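PDB 1XPJ: capsular polysaccharide biosynthesis protein from Vibrio cholerae, which is of unproven function but is probably a small hydrolase of the haloacid dehalogenase (HAD) superfamily, perhaps involved in capsular polysaccharide biosynthesis. Local coordinates for residues 32-36 with 107-112; 42-48 with 81-87. All coordinates share one frame; numbering follows the deposited sequence. Where two conformers were deposited one is given.

Interaction 1: residues 32-36 with 107-112; sequences QLREY and FASMNL
Helix 27-38, which packs on the parallel sheet of this HAD-like domain, meets the C-terminal end of helix 104-109 through Gln32, Leu33 and Tyr36, all three touching Phe107. Gln32 grips Phe107 in two ways. Its amide donates from NE2 to the backbone O of Phe107 at 2.9 Å; the N-H...O angle of 164° makes the bond nearly straight, and it lies in the carbonyl plane as well as close to the plane of the amide. The aliphatic part of the same side chain covers one face of the Phe107 ring, CG standing 3.7 Å from the ring centroid in a CH-pi contact. The position of CG anti to N (chi1 -166°) sets it over the ring, and a bend at chi2 turns NE2 to the carbonyl.

The backbone carbonyl used here belongs to the last turn of helix 104-109, which ends before Met110 leaves helical geometry, and the bond therefore ties one helix to the end of another. Phe107 CE1 also lies over a face of the Tyr36 ring, 3.5 Å from Tyr36 CE1, although the two ring planes are inclined at 42° and form an oblique aromatic pair. Leu33 CD1 approaches Phe107 CZ at 4.0 Å, while Leu4 of strand 3-6 touches Leu33, Tyr36 and Phe107 alike. Farther along, Tyr36 CE2 packs against Leu112 CG at 3.9 Å, where Asn111 caps the start of helix 112-120 by accepting from Glu114 N. The Tyr36 hydroxyl is buried beside this turn without a polar partner in the model; the Tyr36 ring also meets Phe41 edge-to-face and packs on Phe95 of the second subunit.

Interaction 2: residues 42-48 with 81-87; sequences EIVISTA and DEILVGK
Backbone hydrogen bonds join strands 42-47 and 82-85 as parallel neighbours in the three-stranded sheet of a HAD-like, Rossmann-type core; their segment axes run 18° apart and approach to 4.7 Å. Ile45 N donates to Glu82 O, Leu84 N to Ile45 O at 2.8 Å and Thr47 N to Leu84 O at 3.0 Å. Ile43 O accepts from Asp81 N at 2.9 Å, and also from Glu82 N. A further bond, from Lys87 N to Thr47 O, is weak, and a water that donates to Thr47 O and accepts from Gly86 N bridges the same end.

Among side-chain bonds, Asp81 OD2 receives Ile43 N at 3.0 Å through its anti lone pair, with an N-H...O angle of 167°. This bond holds OD2 at the start of strand 42-47. Another water donates to Glu42 OE1 and Glu82 OE2, which stand 4.6 Å apart; Glu82 OE2 also accepts from Asn57 of the third subunit.

Apolar contact on the face of Val44, Glu82, Ser46 and Leu84 is led by Val44 CG1 and Leu84 CD1, 3.7 Å apart. With CG1 anti to the backbone N (chi1 176°), Val44 directs this methyl to Leu84; its CG2 lies alongside the Glu82 carboxylate, a separate van der Waals contact. On the other face Ile45 CB meets Ile83 CG2, and the Thr47 and Val85 side chains lie side by side, pointing the same way.

The bonds across the strands, weakening at Lys87 N, bring this strand end beside Asp7 of the probable HAD motif: Lys87 NZ, salt-bridged to Asp98 OD2 of the second subunit, makes a weak, long ion pair with Asp7, consistent with a lysine at a probable active site.

Interaction 2 belongs to the sheet itself, with its centre about 7 Å from that of the chain, whereas interaction 1 lies farther out, about 13 Å away, where helices cover the sheet. Their chemistry follows: repeated backbone bonds, one aspartate-to-backbone bond and two bridging waters in 42-48 with 81-87, against a single glutamine-to-backbone bond and mostly ring and aliphatic packing in 32-36 with 107-112. Buried surface is also larger in interaction 2, 655 Å² against 350 Å². The two meet directly where Leu33 CG lies 3.7 Å from Ile43 CD1, joining helix 27-38 to the strand that follows it. Both also touch the second subunit, while interaction 2 additionally reaches the third.

Interaction 1: residues 32-36 with 107-112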
loop_
_atom_site.group_PDB
_atom_site.type_symbol
_atom_site.label_atom_id
_atom_site.label_comp_id
_atom_site.label_asym_id
_atom_site.label_seq_id
_atom_site.Cartn_x
_atom_site.Cartn_y
_atom_site.Cartn_z
ATOM N N GLN A 32 15.227 -14.503 20.701
ATOM C CA GLN A 32 16.171 -14.375 19.601
ATOM C C GLN A 32 16.056 -12.997 18.907
ATOM O O GLN A 32 17.068 -12.416 18.519
ATOM C CB GLN A 32 16.054 -15.545 18.627
ATOM C CG GLN A 32 17.224 -15.652 17.652
ATOM C CD GLN A 32 18.445 -16.353 18.231
ATOM O OE1 GLN A 32 18.981 -15.934 19.252
ATOM N NE2 GLN A 32 18.886 -17.420 17.579
ATOM N N LEU A 33 14.837 -12.470 18.788
ATOM C CA LEU A 33 14.618 -11.119 18.261
ATOM C C LEU A 33 15.380 -10.078 19.084
ATOM O O LEU A 33 15.951 -9.137 18.529
ATOM C CB LEU A 33 13.117 -10.769 18.226
ATOM C CG LEU A 33 12.454 -10.151 17.003
ATOM C CD1 LEU A 33 12.936 -10.811 15.725
ATOM C CD2 LEU A 33 10.945 -10.289 17.132
ATOM N N ARG A 34 15.383 -10.249 20.406
ATOM C CA ARG A 34 16.118 -9.357 21.320
ATOM C C ARG A 34 17.641 -9.363 21.061
ATOM O O ARG A 34 18.297 -8.310 21.095
ATOM C CB ARG A 34 15.839 -9.739 22.780
ATOM C CG ARG A 34 14.438 -9.412 23.276
ATOM C CD ARG A 34 14.360 -9.158 24.776
ATOM N NE ARG A 34 12.977 -9.099 25.245
ATOM C CZ ARG A 34 12.316 -10.120 25.784
ATOM N NH1 ARG A 34 12.900 -11.302 25.937
ATOM N NH2 ARG A 34 11.059 -9.960 26.170
ATOM N N GLU A 35 18.196 -10.549 20.814
ATOM C CA GLU A 35 19.628 -10.692 20.554
ATOM C C GLU A 35 20.015 -10.025 19.233
ATOM O O GLU A 35 21.062 -9.381 19.148
ATOM C CB GLU A 35 20.048 -12.164 20.534
ATOM C CG GLU A 35 19.854 -12.868 21.864
ATOM C CD GLU A 35 21.144 -13.427 22.435
ATOM O OE1 GLU A 35 21.101 -14.548 22.991
ATOM O OE2 GLU A 35 22.198 -12.750 22.339
ATOM N N TYR A 36 19.168 -10.185 18.214
ATOM C CA TYR A 36 19.383 -9.526 16.930
ATOM C C TYR A 36 19.231 -8.005 17.014
ATOM O O TYR A 36 19.996 -7.273 16.377
ATOM C CB TYR A 36 18.473 -10.102 15.838
ATOM C CG TYR A 36 19.017 -11.370 15.217
ATOM C CD1 TYR A 36 18.943 -12.596 15.901
ATOM C CD2 TYR A 36 19.596 -11.356 13.947
ATOM C CE1 TYR A 36 19.435 -13.755 15.350
ATOM C CE2 TYR A 36 20.091 -12.529 13.382
ATOM C CZ TYR A 36 20.001 -13.723 14.093
ATOM O OH TYR A 36 20.480 -14.879 13.556
ATOM N N PHE A 107 15.340 -20.019 12.912
ATOM C CA PHE A 107 15.785 -18.743 13.465
ATOM C C PHE A 107 16.150 -18.848 14.943
ATOM O O PHE A 107 17.058 -18.165 15.419
ATOM C CB PHE A 107 14.672 -17.695 13.289
ATOM C CG PHE A 107 14.949 -16.358 13.961
ATOM C CD1 PHE A 107 15.983 -15.531 13.519
ATOM C CD2 PHE A 107 14.146 -15.916 15.019
ATOM C CE1 PHE A 107 16.225 -14.272 14.127
ATOM C CE2 PHE A 107 14.375 -14.658 15.627
ATOM C CZ PHE A 107 15.418 -13.840 15.183
ATOM N N ALA A 108 15.403 -19.683 15.657
ATOM C CA ALA A 108 15.571 -19.857 17.095
ATOM C C ALA A 108 16.803 -20.688 17.422
ATOM O O ALA A 108 17.416 -20.488 18.468
ATOM C CB ALA A 108 14.324 -20.506 17.704
ATOM N N SER A 109 17.160 -21.611 16.533
ATOM C CA SER A 109 18.181 -22.606 16.840
ATOM C C SER A 109 19.532 -22.395 16.142
ATOM O O SER A 109 20.491 -23.108 16.422
ATOM C CB SER A 109 17.647 -24.003 16.523
ATOM O OG SER A 109 17.449 -24.133 15.128
ATOM N N MET A 110 19.612 -21.422 15.236
ATOM C CA MET A 110 20.854 -21.160 14.510
ATOM C C MET A 110 21.395 -19.771 14.819
ATOM O O MET A 110 20.615 -18.855 15.079
ATOM C CB MET A 110 20.654 -21.267 12.999
ATOM C CG MET A 110 20.210 -22.635 12.473
ATOM S SD MET A 110 19.719 -22.487 10.748
ATOM C CE MET A 110 18.845 -24.039 10.570
ATOM N N ASN A 111 22.724 -19.631 14.777
ATOM C CA ASN A 111 23.376 -18.321 14.859
ATOM C C ASN A 111 23.441 -17.620 13.503
ATOM O O ASN A 111 23.086 -18.211 12.473
ATOM C CB ASN A 111 24.769 -18.400 15.517
ATOM C CG ASN A 111 25.746 -19.318 14.767
ATOM O OD1 ASN A 111 25.909 -19.224 13.544
ATOM N ND2 ASN A 111 26.414 -20.195 15.512
ATOM N N LEU A 112 23.888 -16.364 13.509
ATOM C CA LEU A 112 23.969 -15.546 12.297
ATOM C C LEU A 112 24.834 -16.186 11.213
ATOM O O LEU A 112 24.416 -16.248 10.054
ATOM C CB LEU A 112 24.444 -14.116 12.615
ATOM C CG LEU A 112 23.729 -12.929 11.939
ATOM C CD1 LEU A 112 24.729 -11.844 11.557
ATOM C CD2 LEU A 112 22.879 -13.322 10.720
#

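Interaction 2: residues 42-48 with 81-87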
loop_
_atom_site.group_PDB
_atom_site.type_symbol
_atom_site.label_atom_id
_atom_site.label_comp_id
_atom_site.label_asym_id
_atom_site.label_seq_id
_atom_site.Cartn_x
_atom_site.Cartn_y
_atom_site.Cartn_z
ATOM N N GLU A 42 17.092 -3.852 12.782
ATOM C CA GLU A 42 15.774 -3.279 12.969
ATOM C C GLU A 42 14.728 -4.381 12.842
ATOM O O GLU A 42 14.875 -5.272 11.995
ATOM C CB GLU A 42 15.516 -2.209 11.915
ATOM C CG GLU A 42 16.465 -1.011 11.973
ATOM C CD GLU A 42 16.391 -0.150 10.711
ATOM O OE1 GLU A 42 15.259 0.142 10.257
ATOM O OE2 GLU A 42 17.458 0.230 10.161
ATOM N N ILE A 43 13.675 -4.331 13.665
ATOM C CA ILE A 43 12.663 -5.384 13.654
ATOM C C ILE A 43 11.346 -4.878 13.041
ATOM O O ILE A 43 10.717 -3.950 13.576
ATOM C CB ILE A 43 12.391 -5.905 15.097
ATOM C CG1 ILE A 43 13.690 -6.199 15.897
ATOM C CG2 ILE A 43 11.355 -7.048 15.074
ATOM C CD1 ILE A 43 14.501 -7.404 15.494
ATOM N N VAL A 44 10.914 -5.505 11.950
ATOM C CA VAL A 44 9.667 -5.119 11.281
ATOM C C VAL A 44 8.641 -6.254 11.392
ATOM O O VAL A 44 8.831 -7.328 10.819
ATOM C CB VAL A 44 9.906 -4.764 9.780
ATOM C CG1 VAL A 44 8.584 -4.451 9.063
ATOM C CG2 VAL A 44 10.905 -3.595 9.622
ATOM N N ILE A 45 7.564 -6.023 12.129
ATOM C CA ILE A 45 6.486 -6.981 12.195
ATOM C C ILE A 45 5.600 -6.743 10.959
ATOM O O ILE A 45 5.131 -5.630 10.731
ATOM C CB ILE A 45 5.669 -6.815 13.519
ATOM C CG1 ILE A 45 6.576 -6.631 14.743
ATOM C CG2 ILE A 45 4.646 -7.952 13.697
ATOM C CD1 ILE A 45 7.458 -7.800 15.113
ATOM N N SER A 46 5.403 -7.785 10.159
ATOM C CA SER A 46 4.667 -7.699 8.907
ATOM C C SER A 46 3.648 -8.805 8.967
ATOM O O SER A 46 4.021 -9.950 9.178
ATOM C CB SER A 46 5.629 -7.967 7.755
ATOM O OG SER A 46 5.204 -7.370 6.549
ATOM N N THR A 47 2.370 -8.501 8.819
ATOM C CA THR A 47 1.352 -9.526 9.050
ATOM C C THR A 47 0.158 -9.414 8.122
ATOM O O THR A 47 -0.272 -8.306 7.780
ATOM C CB THR A 47 0.874 -9.501 10.527
ATOM O OG1 THR A 47 -0.268 -10.363 10.691
ATOM C CG2 THR A 47 0.337 -8.111 10.897
ATOM N N ALA A 48 -0.373 -10.575 7.729
ATOM C CA ALA A 48 -1.629 -10.692 6.976
ATOM C C ALA A 48 -2.881 -10.784 7.873
ATOM O O ALA A 48 -3.994 -11.014 7.368
ATOM C CB ALA A 48 -1.566 -11.882 6.037
ATOM N N ASP A 81 10.535 -1.983 15.635
ATOM C CA ASP A 81 10.708 -0.636 15.107
ATOM C C ASP A 81 9.632 -0.241 14.112
ATOM O O ASP A 81 9.411 0.942 13.908
ATOM C CB ASP A 81 12.058 -0.516 14.434
ATOM C CG ASP A 81 13.177 -0.807 15.370
ATOM O OD1 ASP A 81 13.499 0.077 16.192
ATOM O OD2 ASP A 81 13.782 -1.894 15.364
ATOM N N GLU A 82 8.978 -1.222 13.485
ATOM C CA GLU A 82 7.894 -0.950 12.536
ATOM C C GLU A 82 6.818 -2.013 12.636
ATOM O O GLU A 82 7.120 -3.156 12.960
ATOM C CB GLU A 82 8.401 -0.945 11.088
ATOM C CG GLU A 82 9.218 0.271 10.664
ATOM C CD GLU A 82 9.800 0.103 9.271
ATOM O OE1 GLU A 82 9.167 -0.598 8.436
ATOM O OE2 GLU A 82 10.874 0.672 8.992
ATOM N N ILE A 83 5.569 -1.633 12.367
ATOM C CA ILE A 83 4.519 -2.602 12.106
ATOM C C ILE A 83 3.900 -2.330 10.735
ATOM O O ILE A 83 3.632 -1.179 10.391
ATOM C CB ILE A 83 3.420 -2.593 13.182
ATOM C CG1 ILE A 83 4.017 -2.640 14.587
ATOM C CG2 ILE A 83 2.490 -3.772 12.970
ATOM C CD1 ILE A 83 2.976 -2.397 15.688
ATOM N N LEU A 84 3.689 -3.401 9.972
ATOM C CA LEU A 84 3.178 -3.329 8.620
ATOM C C LEU A 84 2.027 -4.325 8.536
ATOM O O LEU A 84 2.211 -5.500 8.820
ATOM C CB LEU A 84 4.282 -3.712 7.622
ATOM C CG LEU A 84 5.497 -2.782 7.368
ATOM C CD1 LEU A 84 6.364 -3.366 6.259
ATOM C CD2 LEU A 84 5.088 -1.349 6.997
ATOM N N VAL A 85 0.840 -3.850 8.170
ATOM C CA VAL A 85 -0.304 -4.733 7.999
ATOM C C VAL A 85 -0.572 -4.809 6.503
ATOM O O VAL A 85 0.074 -4.101 5.742
ATOM C CB VAL A 85 -1.545 -4.239 8.773
ATOM C CG1 VAL A 85 -1.397 -4.504 10.241
ATOM C CG2 VAL A 85 -1.810 -2.741 8.508
ATOM N N GLY A 86 -1.495 -5.678 6.081
ATOM C CA GLY A 86 -1.859 -5.760 4.678
ATOM C C GLY A 86 -0.969 -6.675 3.839
ATOM O O GLY A 86 -0.981 -6.620 2.605
ATOM N N LYS A 87 -0.188 -7.516 4.505
ATOM C CA LYS A 87 0.585 -8.566 3.843
ATOM C C LYS A 87 -0.406 -9.443 3.071
ATOM O O LYS A 87 -1.502 -9.726 3.577
ATOM C CB LYS A 87 1.287 -9.416 4.904
ATOM C CG LYS A 87 2.437 -10.260 4.393
ATOM C CD LYS A 87 2.700 -11.432 5.333
ATOM C CE LYS A 87 3.917 -12.226 4.908
ATOM N NZ LYS A 87 4.387 -13.095 6.019
HETATM O O HOH W 1 12.680 1.062 10.887
HETATM O O HOH W 2 -2.877 -7.259 8.065
#